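Local atomic coordinates of diadenosine tetraphosphatase, putative (Trypanosoma brucei, PDB entry 2QJC), a protein that binds two manganese ions and probably hydrolyses phosphate ester or anhydride bonds, perhaps those of diadenosine tetraphosphate, as a calcineurin-like phosphoesterase. Residues Val21-Asp26 with Val51-Leu56; Gly29-Leu34 with Phe64-Leu69; Glu35-Ala40 with Cys240-Pro245; Ala75-Gly80 with Ser124-Ile129; Asn136-His141 with Gly196-Val201. All coordinates share one frame; numbering follows the deposited sequence.

Contact 1. Residues Val21-Asp26 with Val51-Leu56; sequences VIIVGD and VAVGDL. With MN (manganese (II) ion), chain B.
Asp26 and Asp55 run alongside each other in the same direction, with their carboxylate planes 90° apart. They follow the ends of parallel strands 21-24 and 49-52, which helix 31-41 connects in a beta-alpha-beta unit, within the GDxH and GDxxxxG signatures of the calcineurin-like phosphoesterase fold. With His28 they bind a manganese ion, 2.2 Å from Asp26 OD2 and 2.1 Å from Asp55 OD2, which accounts for the approach of these two oxygens to 3.1 Å. Asp55 also binds the second manganese. The second oxygens accept backbone N-H groups, Asp26 OD1 from His204 and Asp55 OD1 from His82, which limits rotation of each carboxylate. Back along the strands the branched chains of Val53 and Ile23 cross at about a right angle, Val53 CG1 lying 4.0 Å from Ile23 CG2. On the sheet face holding Val24 and Ala52, Val24 CG1 sits between its own backbone N and carbonyl carbon (chi1 51°) and reaches Ala52 CB at 4.1 Å, where a small residue fits. Gly54 takes a positive phi that would press a side chain against the preceding carbonyl. One water bridges the diverging backbones, donating to Gly25 O at 2.9 Å and to Gly54 O at 2.8 Å.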
# COMPACT_ATOMS: atom_id res chain seq x y z
N VAL A 21 -14.24 -3.82 -5.08
CA VAL A 21 -13.09 -3.57 -4.22
C VAL A 21 -12.30 -2.33 -4.63
O VAL A 21 -11.96 -2.15 -5.80
CB VAL A 21 -12.14 -4.79 -4.20
CG1 VAL A 21 -10.89 -4.49 -3.35
CG2 VAL A 21 -12.88 -6.00 -3.65
N ILE A 22 -12.00 -1.48 -3.65
CA ILE A 22 -11.27 -0.25 -3.89
C ILE A 22 -9.92 -0.28 -3.16
O ILE A 22 -9.86 -0.42 -1.94
CB ILE A 22 -12.12 0.95 -3.42
CG1 ILE A 22 -13.40 1.02 -4.26
CG2 ILE A 22 -11.34 2.25 -3.57
CD1 ILE A 22 -14.40 2.01 -3.76
N ILE A 23 -8.85 -0.18 -3.93
CA ILE A 23 -7.49 -0.22 -3.40
C ILE A 23 -6.84 1.15 -3.59
O ILE A 23 -6.74 1.65 -4.72
CB ILE A 23 -6.67 -1.32 -4.12
CG1 ILE A 23 -7.43 -2.65 -4.03
CG2 ILE A 23 -5.28 -1.44 -3.48
CD1 ILE A 23 -6.82 -3.77 -4.84
N VAL A 24 -6.41 1.74 -2.48
CA VAL A 24 -5.82 3.08 -2.50
C VAL A 24 -4.32 3.17 -2.23
O VAL A 24 -3.77 2.39 -1.45
CB VAL A 24 -6.60 4.02 -1.53
CG1 VAL A 24 -6.73 3.37 -0.17
CG2 VAL A 24 -5.90 5.38 -1.40
N GLY A 25 -3.67 4.12 -2.90
CA GLY A 25 -2.23 4.33 -2.77
C GLY A 25 -1.81 4.98 -1.47
O GLY A 25 -2.63 5.21 -0.58
N ASP A 26 -0.51 5.30 -1.36
CA ASP A 26 0.04 5.90 -0.14
C ASP A 26 -0.75 7.12 0.32
O ASP A 26 -0.84 8.12 -0.38
CB ASP A 26 1.52 6.28 -0.36
CG ASP A 26 2.40 5.07 -0.68
OD1 ASP A 26 2.01 4.23 -1.52
OD2 ASP A 26 3.51 4.96 -0.09
N VAL A 51 -9.27 -1.24 0.64
CA VAL A 51 -7.97 -1.81 0.99
C VAL A 51 -6.85 -0.80 0.70
O VAL A 51 -6.71 -0.34 -0.43
CB VAL A 51 -7.67 -3.11 0.19
CG1 VAL A 51 -6.39 -3.74 0.68
CG2 VAL A 51 -8.83 -4.08 0.32
N ALA A 52 -6.06 -0.46 1.71
CA ALA A 52 -4.94 0.47 1.55
C ALA A 52 -3.64 -0.29 1.28
O ALA A 52 -3.49 -1.44 1.68
CB ALA A 52 -4.79 1.33 2.79
N VAL A 53 -2.69 0.36 0.61
CA VAL A 53 -1.40 -0.26 0.31
C VAL A 53 -0.38 0.01 1.43
O VAL A 53 0.78 -0.39 1.34
CB VAL A 53 -0.81 0.24 -1.04
CG1 VAL A 53 -1.79 -0.07 -2.19
CG2 VAL A 53 -0.48 1.73 -0.96
N GLY A 54 -0.82 0.70 2.48
CA GLY A 54 0.08 0.98 3.58
C GLY A 54 0.65 2.38 3.53
O GLY A 54 0.39 3.12 2.58
N ASP A 55 1.44 2.73 4.54
CA ASP A 55 2.03 4.07 4.63
C ASP A 55 0.87 5.02 4.90
O ASP A 55 0.63 5.98 4.16
CB ASP A 55 2.77 4.44 3.34
CG ASP A 55 4.27 4.22 3.44
OD1 ASP A 55 4.71 3.48 4.34
OD2 ASP A 55 5.02 4.79 2.61
N LEU A 56 0.14 4.71 5.96
CA LEU A 56 -1.01 5.49 6.39
C LEU A 56 -0.60 6.75 7.14
O LEU A 56 -1.35 7.73 7.18
CB LEU A 56 -1.88 4.63 7.31
CG LEU A 56 -2.11 3.19 6.85
CD1 LEU A 56 -2.99 2.47 7.85
CD2 LEU A 56 -2.74 3.20 5.45
MN MN B . 5.08 6.12 0.98
O HOH W 1 -2.20 3.96 2.00
O HOH W 2 5.23 7.54 -0.75

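Contact 2. Residues Gly29-Leu34 with Phe64-Leu69; sequences GCRAQL and FGVVRL
Val66 pushes a methyl into bare backbone: its CG2 lies 3.5 Å from Gly29 CA and 3.6 Å from Arg31 N, within the turn that starts helix 31-41. Gly29 has a positive phi of 61°, a conformation that comes easily to glycine, and offers the valine no side chain. The next residue, Cys30, is the centre of an inverse gamma turn, closed by a weak bond from Arg31 N to Gly29 O, and occupies the helix N-cap position. One turn further on, two leucines meet tip to tip, Leu34 CD2 standing 3.8 Å from Leu69 CD2. Alongside these apolar points runs the aliphatic part of Arg31, with CB 3.9 Å from Val66 CG2. Its CG is anti to the backbone N (chi1 -161°) and lies 4.2 Å from Gly65 C; a side chain at Gly65 would point toward Arg31 and crowd its CD. The Arg31 chain bends at its second and third torsions, and its guanidinium forms salt bridges with Glu35 through NE and with Asp62 through NH1. No hydrogen bond joins the two segments. Their cohesion therefore rests on methyl-to-backbone and leucine packing, while the Arg31-Asp62 salt bridge adds a charged tie at the partly exposed border.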
# COMPACT_ATOMS: atom_id res chain seq x y z
N GLY A 29 -1.12 10.33 6.04
CA GLY A 29 -1.85 11.34 6.77
C GLY A 29 -2.67 12.36 6.00
O GLY A 29 -3.09 13.36 6.59
N CYS A 30 -2.90 12.15 4.71
CA CYS A 30 -3.70 13.10 3.93
C CYS A 30 -5.19 12.71 3.97
O CYS A 30 -5.76 12.28 2.97
CB CYS A 30 -3.22 13.15 2.48
SG CYS A 30 -1.55 13.82 2.27
N ARG A 31 -5.79 12.89 5.15
CA ARG A 31 -7.20 12.55 5.38
C ARG A 31 -8.18 13.26 4.46
O ARG A 31 -9.09 12.64 3.90
CB ARG A 31 -7.58 12.84 6.83
CG ARG A 31 -8.85 12.12 7.28
CD ARG A 31 -9.66 12.93 8.27
NE ARG A 31 -10.16 14.16 7.67
CZ ARG A 31 -9.70 15.38 7.96
NH1 ARG A 31 -8.72 15.53 8.85
NH2 ARG A 31 -10.21 16.45 7.36
N ALA A 32 -8.02 14.57 4.30
CA ALA A 32 -8.91 15.33 3.44
C ALA A 32 -8.94 14.71 2.05
O ALA A 32 -10.01 14.52 1.46
CB ALA A 32 -8.45 16.79 3.36
N GLN A 33 -7.75 14.38 1.55
CA GLN A 33 -7.59 13.77 0.24
C GLN A 33 -8.26 12.40 0.14
O GLN A 33 -8.83 12.05 -0.89
CB GLN A 33 -6.10 13.63 -0.10
CG GLN A 33 -5.40 14.92 -0.51
CD GLN A 33 -5.47 16.01 0.56
OE1 GLN A 33 -5.17 15.77 1.73
NE2 GLN A 33 -5.85 17.21 0.14
N LEU A 34 -8.19 11.62 1.22
CA LEU A 34 -8.82 10.30 1.23
C LEU A 34 -10.35 10.48 1.14
O LEU A 34 -11.02 9.75 0.40
CB LEU A 34 -8.44 9.55 2.50
CG LEU A 34 -9.09 8.17 2.76
CD1 LEU A 34 -8.85 7.23 1.58
CD2 LEU A 34 -8.51 7.57 4.05
N PHE A 64 -3.26 10.41 12.51
CA PHE A 64 -4.23 9.79 13.41
C PHE A 64 -5.65 9.71 12.85
O PHE A 64 -6.34 8.70 13.03
CB PHE A 64 -4.23 10.52 14.75
CG PHE A 64 -2.89 10.54 15.44
CD1 PHE A 64 -1.96 9.52 15.22
CD2 PHE A 64 -2.56 11.56 16.33
CE1 PHE A 64 -0.73 9.52 15.88
CE2 PHE A 64 -1.33 11.57 16.99
CZ PHE A 64 -0.41 10.54 16.76
N GLY A 65 -6.09 10.77 12.17
CA GLY A 65 -7.42 10.78 11.61
C GLY A 65 -7.57 9.77 10.48
O GLY A 65 -8.62 9.15 10.32
N VAL A 66 -6.50 9.61 9.71
CA VAL A 66 -6.48 8.67 8.60
C VAL A 66 -6.74 7.25 9.08
O VAL A 66 -7.56 6.53 8.52
CB VAL A 66 -5.11 8.69 7.87
CG1 VAL A 66 -4.90 7.37 7.11
CG2 VAL A 66 -5.05 9.86 6.92
N VAL A 67 -6.02 6.87 10.13
CA VAL A 67 -6.13 5.53 10.68
C VAL A 67 -7.46 5.26 11.36
O VAL A 67 -7.99 4.15 11.28
CB VAL A 67 -4.96 5.26 11.66
CG1 VAL A 67 -5.15 3.94 12.39
CG2 VAL A 67 -3.64 5.25 10.88
N ARG A 68 -8.01 6.28 12.02
CA ARG A 68 -9.30 6.15 12.69
C ARG A 68 -10.45 6.07 11.69
O ARG A 68 -11.45 5.41 11.94
CB ARG A 68 -9.51 7.31 13.66
CG ARG A 68 -8.84 7.09 15.00
CD ARG A 68 -8.73 8.37 15.80
NE ARG A 68 -8.20 8.10 17.14
CZ ARG A 68 -7.64 9.02 17.91
NH1 ARG A 68 -7.52 10.27 17.49
NH2 ARG A 68 -7.18 8.68 19.11
N LEU A 69 -10.30 6.76 10.57
CA LEU A 69 -11.32 6.74 9.53
C LEU A 69 -11.38 5.33 8.95
O LEU A 69 -12.46 4.74 8.82
CB LEU A 69 -10.97 7.74 8.42
CG LEU A 69 -11.85 7.66 7.16
CD1 LEU A 69 -13.31 7.85 7.55
CD2 LEU A 69 -11.44 8.73 6.18

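Contact 3. Residues Glu35-Ala40 with Cys240-Pro245; sequences EDLLRA and CIISVP
Val244 sets both its methyls against helix 31-41, and one of them is pressed unusually close: CG1 lies 3.5 Å from Ala40 CB, tighter than ordinary carbon contact. Alanine suits this point because a single methyl lets the strand come near, and the short helix and strand axes approach to 7.9 Å at an angle of 138°. The other methyl, Val244 CG2, is 4.1 Å from Leu37 CB. In Leu37, chi1 of -179° sets CG anti to the backbone N, and CD1 lies 3.6 Å from Ile242 O. Ile242 completes the apolar patch, with CG2 lying 3.7 Å from Ala40 O and 4.2 Å from Ala40 CB. Packing slackens toward solvent. Asp36 meets Val244 through its backbone O, 3.9 Å from Val244 CG1, and more loosely through CB, while its carboxylate lies beside Arg39 on the exposed flank of the helix. Ser243, between the two inward-facing strand residues, points away from the helix and is hydrogen-bonded through OG to Arg230 NE. The contact thus lays helix 31-41 on the border of the sheet: strand 240-245 is an outermost strand, paired with strand 230-236, and Leu37 reaches past it to touch Leu231 and Ala233.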
# COMPACT_ATOMS: atom_id res chain seq x y z
N GLU A 35 -10.88 11.44 1.88
CA GLU A 35 -12.32 11.70 1.85
C GLU A 35 -12.76 12.06 0.44
O GLU A 35 -13.79 11.59 -0.05
CB GLU A 35 -12.67 12.85 2.79
CG GLU A 35 -12.34 12.59 4.23
CD GLU A 35 -12.43 13.84 5.08
OE1 GLU A 35 -12.48 14.96 4.52
OE2 GLU A 35 -12.42 13.70 6.33
N ASP A 36 -11.97 12.90 -0.23
CA ASP A 36 -12.29 13.31 -1.59
C ASP A 36 -12.27 12.10 -2.52
O ASP A 36 -13.11 11.98 -3.41
CB ASP A 36 -11.30 14.35 -2.11
CG ASP A 36 -11.06 15.47 -1.11
OD1 ASP A 36 -12.03 15.93 -0.48
OD2 ASP A 36 -9.89 15.89 -0.98
N LEU A 37 -11.31 11.21 -2.32
CA LEU A 37 -11.20 10.02 -3.16
C LEU A 37 -12.41 9.11 -2.96
O LEU A 37 -12.92 8.53 -3.92
CB LEU A 37 -9.91 9.25 -2.85
CG LEU A 37 -9.68 7.99 -3.69
CD1 LEU A 37 -9.73 8.34 -5.17
CD2 LEU A 37 -8.35 7.36 -3.34
N LEU A 38 -12.86 8.97 -1.72
CA LEU A 38 -14.01 8.12 -1.43
C LEU A 38 -15.26 8.66 -2.13
O LEU A 38 -16.07 7.88 -2.66
CB LEU A 38 -14.23 8.01 0.08
CG LEU A 38 -13.10 7.26 0.80
CD1 LEU A 38 -13.39 7.22 2.29
CD2 LEU A 38 -12.98 5.84 0.25
N ARG A 39 -15.42 9.98 -2.14
CA ARG A 39 -16.55 10.60 -2.82
C ARG A 39 -16.34 10.42 -4.32
O ARG A 39 -17.29 10.24 -5.07
CB ARG A 39 -16.64 12.10 -2.51
CG ARG A 39 -17.22 12.44 -1.15
CD ARG A 39 -17.51 13.93 -1.02
NE ARG A 39 -16.29 14.73 -0.97
CZ ARG A 39 -15.55 14.87 0.12
NH1 ARG A 39 -15.88 14.27 1.25
NH2 ARG A 39 -14.46 15.62 0.08
N ALA A 40 -15.07 10.46 -4.74
CA ALA A 40 -14.72 10.32 -6.15
C ALA A 40 -15.00 8.93 -6.73
O ALA A 40 -15.04 8.76 -7.95
CB ALA A 40 -13.25 10.68 -6.36
N CYS A 240 -9.80 -0.13 -13.11
CA CYS A 240 -9.76 1.26 -13.53
C CYS A 240 -9.18 2.16 -12.44
O CYS A 240 -9.47 2.00 -11.26
CB CYS A 240 -11.16 1.75 -13.90
SG CYS A 240 -11.84 1.00 -15.41
N ILE A 241 -8.35 3.12 -12.86
CA ILE A 241 -7.73 4.04 -11.92
C ILE A 241 -8.50 5.35 -11.79
O ILE A 241 -8.74 6.05 -12.78
CB ILE A 241 -6.27 4.37 -12.36
CG1 ILE A 241 -5.50 3.08 -12.64
CG2 ILE A 241 -5.56 5.17 -11.28
CD1 ILE A 241 -5.38 2.15 -11.45
N ILE A 242 -8.91 5.67 -10.57
CA ILE A 242 -9.62 6.91 -10.27
C ILE A 242 -8.77 7.68 -9.26
O ILE A 242 -8.35 7.13 -8.25
CB ILE A 242 -11.00 6.65 -9.63
CG1 ILE A 242 -11.94 6.02 -10.66
CG2 ILE A 242 -11.58 7.95 -9.09
CD1 ILE A 242 -13.31 5.69 -10.09
N SER A 243 -8.52 8.96 -9.54
CA SER A 243 -7.70 9.77 -8.65
C SER A 243 -8.27 11.17 -8.44
O SER A 243 -9.15 11.62 -9.17
CB SER A 243 -6.28 9.90 -9.20
OG SER A 243 -6.28 10.64 -10.42
N VAL A 244 -7.74 11.84 -7.42
CA VAL A 244 -8.13 13.19 -7.07
C VAL A 244 -6.85 13.96 -6.77
O VAL A 244 -5.78 13.36 -6.57
CB VAL A 244 -9.03 13.23 -5.81
CG1 VAL A 244 -10.33 12.50 -6.07
CG2 VAL A 244 -8.30 12.62 -4.63
N PRO A 245 -6.93 15.30 -6.73
CA PRO A 245 -5.76 16.15 -6.45
C PRO A 245 -5.12 15.82 -5.10
O PRO A 245 -5.81 15.54 -4.12
CB PRO A 245 -6.36 17.55 -6.47
CG PRO A 245 -7.42 17.44 -7.52
CD PRO A 245 -8.08 16.12 -7.16

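Contact 4. Residues Ala75-Gly80 with Ser124-Ile129; sequences AYSVLG and SQLPHI
Leu79 and Pro127 are joined by the one direct hydrogen bond between the segments, from Leu79 N to Pro127 O at 2.7 Å, bent to 136° at the hydrogen. It fastens the loop ahead of strand 129-132 to the chain leaving strand 76-77, an outermost strand of the sheet, just before the GNH signature of the phosphoesterase fold that supplies the metal ligand Asn81. The same carbonyl also takes a CA-H contact, Val78 CA lying 3.1 Å from Pro127 O. The branched side chain of Val78 packs on the next carbonyl, with CG1 3.4 Å from His128 O and CB equally near. Ser77 O receives carbon neighbours instead, Pro127 CD and, at 3.4 Å, Leu126 CD2. Leucine suits position 126 because its two branches divide the work, CD2 over the Ser77 carbonyl and CD1 toward Val78 O. The side chains of Leu126 and Leu79 cross at about a right angle, their CD1 atoms 4.2 Å apart. On the other flank Leu79 CD2 is 3.9 Å from His128 CE1; ND1 of this buried ring has no partner in the model.

Further out, Ser77 OG donates to Val78 O, occupying a carbonyl that packs on Leu126. Backbone bonds tie Tyr76 and Val78 to Ala52 of the neighbouring strand, and His128 and Ile129 to Asn10. Gly80, at the N-cap position of helix 81-91, gives its N-H to Asp83. Beyond Leu79, a water spans the two backbones by donating to Leu79 O at 2.9 Å and to His128 O at 2.7 Å.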
# COMPACT_ATOMS: atom_id res chain seq x y z
N ALA A 75 -12.20 -0.85 6.99
CA ALA A 75 -11.24 -0.98 5.89
C ALA A 75 -10.00 -1.81 6.21
O ALA A 75 -9.56 -1.88 7.36
CB ALA A 75 -10.80 0.41 5.43
N TYR A 76 -9.45 -2.45 5.18
CA TYR A 76 -8.25 -3.26 5.30
C TYR A 76 -7.03 -2.46 4.85
O TYR A 76 -7.16 -1.39 4.26
CB TYR A 76 -8.35 -4.50 4.40
CG TYR A 76 -9.23 -5.60 4.94
CD1 TYR A 76 -8.73 -6.55 5.83
CD2 TYR A 76 -10.57 -5.69 4.57
CE1 TYR A 76 -9.54 -7.57 6.32
CE2 TYR A 76 -11.40 -6.70 5.06
CZ TYR A 76 -10.87 -7.64 5.94
OH TYR A 76 -11.68 -8.64 6.44
N SER A 77 -5.85 -2.99 5.13
CA SER A 77 -4.60 -2.35 4.73
C SER A 77 -3.42 -3.25 5.01
O SER A 77 -3.43 -4.02 5.98
CB SER A 77 -4.39 -1.04 5.49
OG SER A 77 -3.14 -0.47 5.13
N VAL A 78 -2.41 -3.19 4.15
CA VAL A 78 -1.22 -3.97 4.43
C VAL A 78 -0.30 -3.00 5.15
O VAL A 78 -0.59 -1.80 5.25
CB VAL A 78 -0.54 -4.56 3.15
CG1 VAL A 78 -1.41 -5.69 2.61
CG2 VAL A 78 -0.31 -3.48 2.08
N LEU A 79 0.81 -3.52 5.67
CA LEU A 79 1.76 -2.71 6.41
C LEU A 79 2.78 -2.03 5.50
O LEU A 79 3.42 -2.70 4.69
CB LEU A 79 2.49 -3.58 7.43
CG LEU A 79 3.41 -2.87 8.43
CD1 LEU A 79 2.60 -1.87 9.25
CD2 LEU A 79 4.04 -3.91 9.34
N GLY A 80 2.91 -0.71 5.63
CA GLY A 80 3.87 0.04 4.83
C GLY A 80 5.18 0.17 5.61
O GLY A 80 5.21 -0.17 6.79
N SER A 124 -0.78 -2.27 14.44
CA SER A 124 -0.15 -3.47 14.95
C SER A 124 -0.77 -4.77 14.44
O SER A 124 -0.19 -5.84 14.61
CB SER A 124 -0.18 -3.44 16.48
OG SER A 124 0.60 -4.48 17.03
N GLN A 125 -1.94 -4.69 13.81
CA GLN A 125 -2.60 -5.89 13.31
C GLN A 125 -2.58 -6.02 11.79
O GLN A 125 -3.18 -6.94 11.25
CB GLN A 125 -4.04 -5.93 13.82
CG GLN A 125 -4.88 -4.72 13.42
CD GLN A 125 -6.18 -4.63 14.21
OE1 GLN A 125 -7.00 -5.54 14.19
NE2 GLN A 125 -6.36 -3.51 14.91
N LEU A 126 -1.89 -5.11 11.11
CA LEU A 126 -1.84 -5.15 9.65
C LEU A 126 -0.92 -6.23 9.08
O LEU A 126 0.21 -6.39 9.52
CB LEU A 126 -1.38 -3.80 9.09
CG LEU A 126 -2.15 -2.52 9.47
CD1 LEU A 126 -1.52 -1.36 8.72
CD2 LEU A 126 -3.63 -2.65 9.12
N PRO A 127 -1.41 -6.98 8.08
CA PRO A 127 -0.59 -8.03 7.46
C PRO A 127 0.32 -7.36 6.43
O PRO A 127 0.21 -6.15 6.18
CB PRO A 127 -1.63 -8.93 6.81
CG PRO A 127 -2.65 -7.94 6.33
CD PRO A 127 -2.77 -6.96 7.50
N HIS A 128 1.21 -8.13 5.83
CA HIS A 128 2.13 -7.60 4.82
C HIS A 128 1.52 -7.78 3.43
O HIS A 128 1.76 -6.96 2.53
CB HIS A 128 3.46 -8.35 4.88
CG HIS A 128 4.17 -8.22 6.19
ND1 HIS A 128 4.88 -7.09 6.54
CD2 HIS A 128 4.28 -9.07 7.24
CE1 HIS A 128 5.40 -7.25 7.75
NE2 HIS A 128 5.05 -8.45 8.19
N ILE A 129 0.75 -8.84 3.27
CA ILE A 129 0.14 -9.16 1.99
C ILE A 129 -1.33 -9.57 2.13
O ILE A 129 -1.69 -10.29 3.05
CB ILE A 129 0.90 -10.33 1.31
CG1 ILE A 129 2.36 -9.93 1.10
CG2 ILE A 129 0.24 -10.69 -0.02
CD1 ILE A 129 3.26 -11.09 0.72
O HOH W 3 3.39 -4.79 2.62

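Contact 5. Residues Asn136-His141 with Gly196-Val201; sequences NVMVAH and GPETVV. With MN (manganese (II) ion), chain C.
Asn136 is gripped twice by segment 196-201, once through its side chain and once through its backbone. ND2 donates to Pro197 O at 3.0 Å, coming from 48° above the carbonyl plane, while Asn136 O accepts Thr199 N at 3.1 Å in an almost straight bond (177°). It is also the first residue of a G1 beta bulge opposite Ile132, and asparagine tolerates the positive phi of that place. The parallel ladder then continues: Met138 N donates to Thr199 O at 2.9 Å, and Met138 O accepts Val201 N at 2.9 Å. The last bond, Ala140 N to Val201 O, is long at 3.4 Å and weak. Thr199 OG1 is hydrogen-bonded to Pro216 O, whereas Glu198 OE2 has a long, weak pairing with Arg131.

Val137, Thr199 and Val201 share one face, where Val137 CG1 and Val201 CG2 are 4.0 Å apart and both valines pack on Ile23 and Phe236 of the other sheet. On the other face residue 138, a selenomethionine, bends at its third torsion and lays CE 3.8 Å from Glu198 CB, against the aliphatic part of the glutamate. Past the strand end, His141 binds manganese through NE2 at 2.3 Å, and ND1 is hydrogen-bonded to Val53 O. With both nitrogens engaged, the imidazole is held in one orientation, and the strand's end places it in the metal site that Asp55, Asn81 and His204 complete.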
# COMPACT_ATOMS: atom_id res chain seq x y z
N ASN A 136 -8.71 -11.88 -8.69
CA ASN A 136 -7.36 -12.29 -9.07
C ASN A 136 -6.36 -11.15 -8.79
O ASN A 136 -5.56 -10.78 -9.65
CB ASN A 136 -7.30 -12.70 -10.55
CG ASN A 136 -5.95 -13.29 -10.93
OD1 ASN A 136 -5.35 -14.05 -10.16
ND2 ASN A 136 -5.47 -12.95 -12.12
N VAL A 137 -6.41 -10.63 -7.57
CA VAL A 137 -5.53 -9.54 -7.14
C VAL A 137 -4.74 -9.86 -5.87
O VAL A 137 -5.17 -10.69 -5.06
CB VAL A 137 -6.38 -8.25 -6.91
CG1 VAL A 137 -5.65 -7.28 -5.98
CG2 VAL A 137 -6.67 -7.57 -8.24
N MSE A 138 -3.59 -9.23 -5.71
CA MSE A 138 -2.75 -9.38 -4.52
C MSE A 138 -2.17 -8.01 -4.15
O MSE A 138 -1.62 -7.30 -5.01
CB MSE A 138 -1.61 -10.39 -4.75
CG MSE A 138 -2.09 -11.84 -4.92
SE MSE A 138 -0.73 -13.19 -4.52
CE MSE A 138 0.50 -12.85 -5.96
N VAL A 139 -2.29 -7.64 -2.88
CA VAL A 139 -1.80 -6.34 -2.42
C VAL A 139 -0.59 -6.46 -1.49
O VAL A 139 -0.59 -7.24 -0.54
CB VAL A 139 -2.95 -5.58 -1.66
CG1 VAL A 139 -2.49 -4.19 -1.24
CG2 VAL A 139 -4.18 -5.47 -2.55
N ALA A 140 0.45 -5.69 -1.80
CA ALA A 140 1.68 -5.62 -1.00
C ALA A 140 2.11 -4.15 -1.05
O ALA A 140 1.74 -3.43 -1.97
CB ALA A 140 2.77 -6.52 -1.60
N HIS A 141 2.87 -3.69 -0.06
CA HIS A 141 3.26 -2.28 -0.03
C HIS A 141 4.21 -1.83 -1.14
O HIS A 141 3.94 -0.83 -1.82
CB HIS A 141 3.85 -1.91 1.34
CG HIS A 141 4.31 -0.49 1.41
ND1 HIS A 141 3.45 0.58 1.30
CD2 HIS A 141 5.56 0.04 1.51
CE1 HIS A 141 4.14 1.71 1.32
NE2 HIS A 141 5.42 1.41 1.44
N GLY A 196 2.77 -12.70 -12.90
CA GLY A 196 1.43 -13.16 -12.58
C GLY A 196 1.39 -14.62 -12.18
O GLY A 196 2.38 -15.14 -11.66
N PRO A 197 0.27 -15.32 -12.41
CA PRO A 197 -0.97 -14.86 -13.03
C PRO A 197 -1.73 -13.74 -12.30
O PRO A 197 -2.53 -13.05 -12.92
CB PRO A 197 -1.80 -16.14 -13.13
CG PRO A 197 -1.41 -16.86 -11.88
CD PRO A 197 0.10 -16.68 -11.84
N GLU A 198 -1.48 -13.56 -11.01
CA GLU A 198 -2.18 -12.51 -10.26
C GLU A 198 -1.73 -11.09 -10.61
O GLU A 198 -0.58 -10.87 -11.00
CB GLU A 198 -2.02 -12.68 -8.74
CG GLU A 198 -2.50 -13.99 -8.17
CD GLU A 198 -1.50 -15.11 -8.35
OE1 GLU A 198 -0.50 -14.92 -9.08
OE2 GLU A 198 -1.71 -16.19 -7.76
N THR A 199 -2.64 -10.14 -10.47
CA THR A 199 -2.30 -8.73 -10.68
C THR A 199 -1.88 -8.23 -9.30
O THR A 199 -2.64 -8.35 -8.33
CB THR A 199 -3.51 -7.90 -11.13
OG1 THR A 199 -3.92 -8.29 -12.44
CG2 THR A 199 -3.16 -6.41 -11.13
N VAL A 200 -0.67 -7.69 -9.20
CA VAL A 200 -0.19 -7.16 -7.92
C VAL A 200 -0.40 -5.65 -7.89
O VAL A 200 0.05 -4.93 -8.78
CB VAL A 200 1.31 -7.47 -7.71
CG1 VAL A 200 1.84 -6.71 -6.49
CG2 VAL A 200 1.50 -8.97 -7.53
N VAL A 201 -1.11 -5.19 -6.86
CA VAL A 201 -1.36 -3.76 -6.71
C VAL A 201 -0.50 -3.26 -5.54
O VAL A 201 -0.53 -3.82 -4.44
CB VAL A 201 -2.86 -3.50 -6.43
CG1 VAL A 201 -3.12 -2.00 -6.35
CG2 VAL A 201 -3.72 -4.15 -7.55
MN MN C . 6.98 3.16 1.52

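In the fold
Contacts 1 and 4 are buried and adjoin in one sheet through strands 49-52 and 76-77. Contact 3 reaches the far border of that sheet, and shares helix 31-41 with contact 2; these two are partly buried and have no hydrogen bond across them, being held by van der Waals packing on side chains and backbone. Contact 5 belongs to the second sheet and is buried except at its Asn136 to Thr199 end. The sheets meet in part where Ile23 of contact 1 packs on Val201 of contact 5. Backbone pairing thus dominates in contacts 1 and 5, a single bond and a water in contact 4. Metal ligands lie at strand ends in contacts 1 and 5, joined by Val53 and His141, while contact 4 also packs on His141, through Leu79 and Gly80.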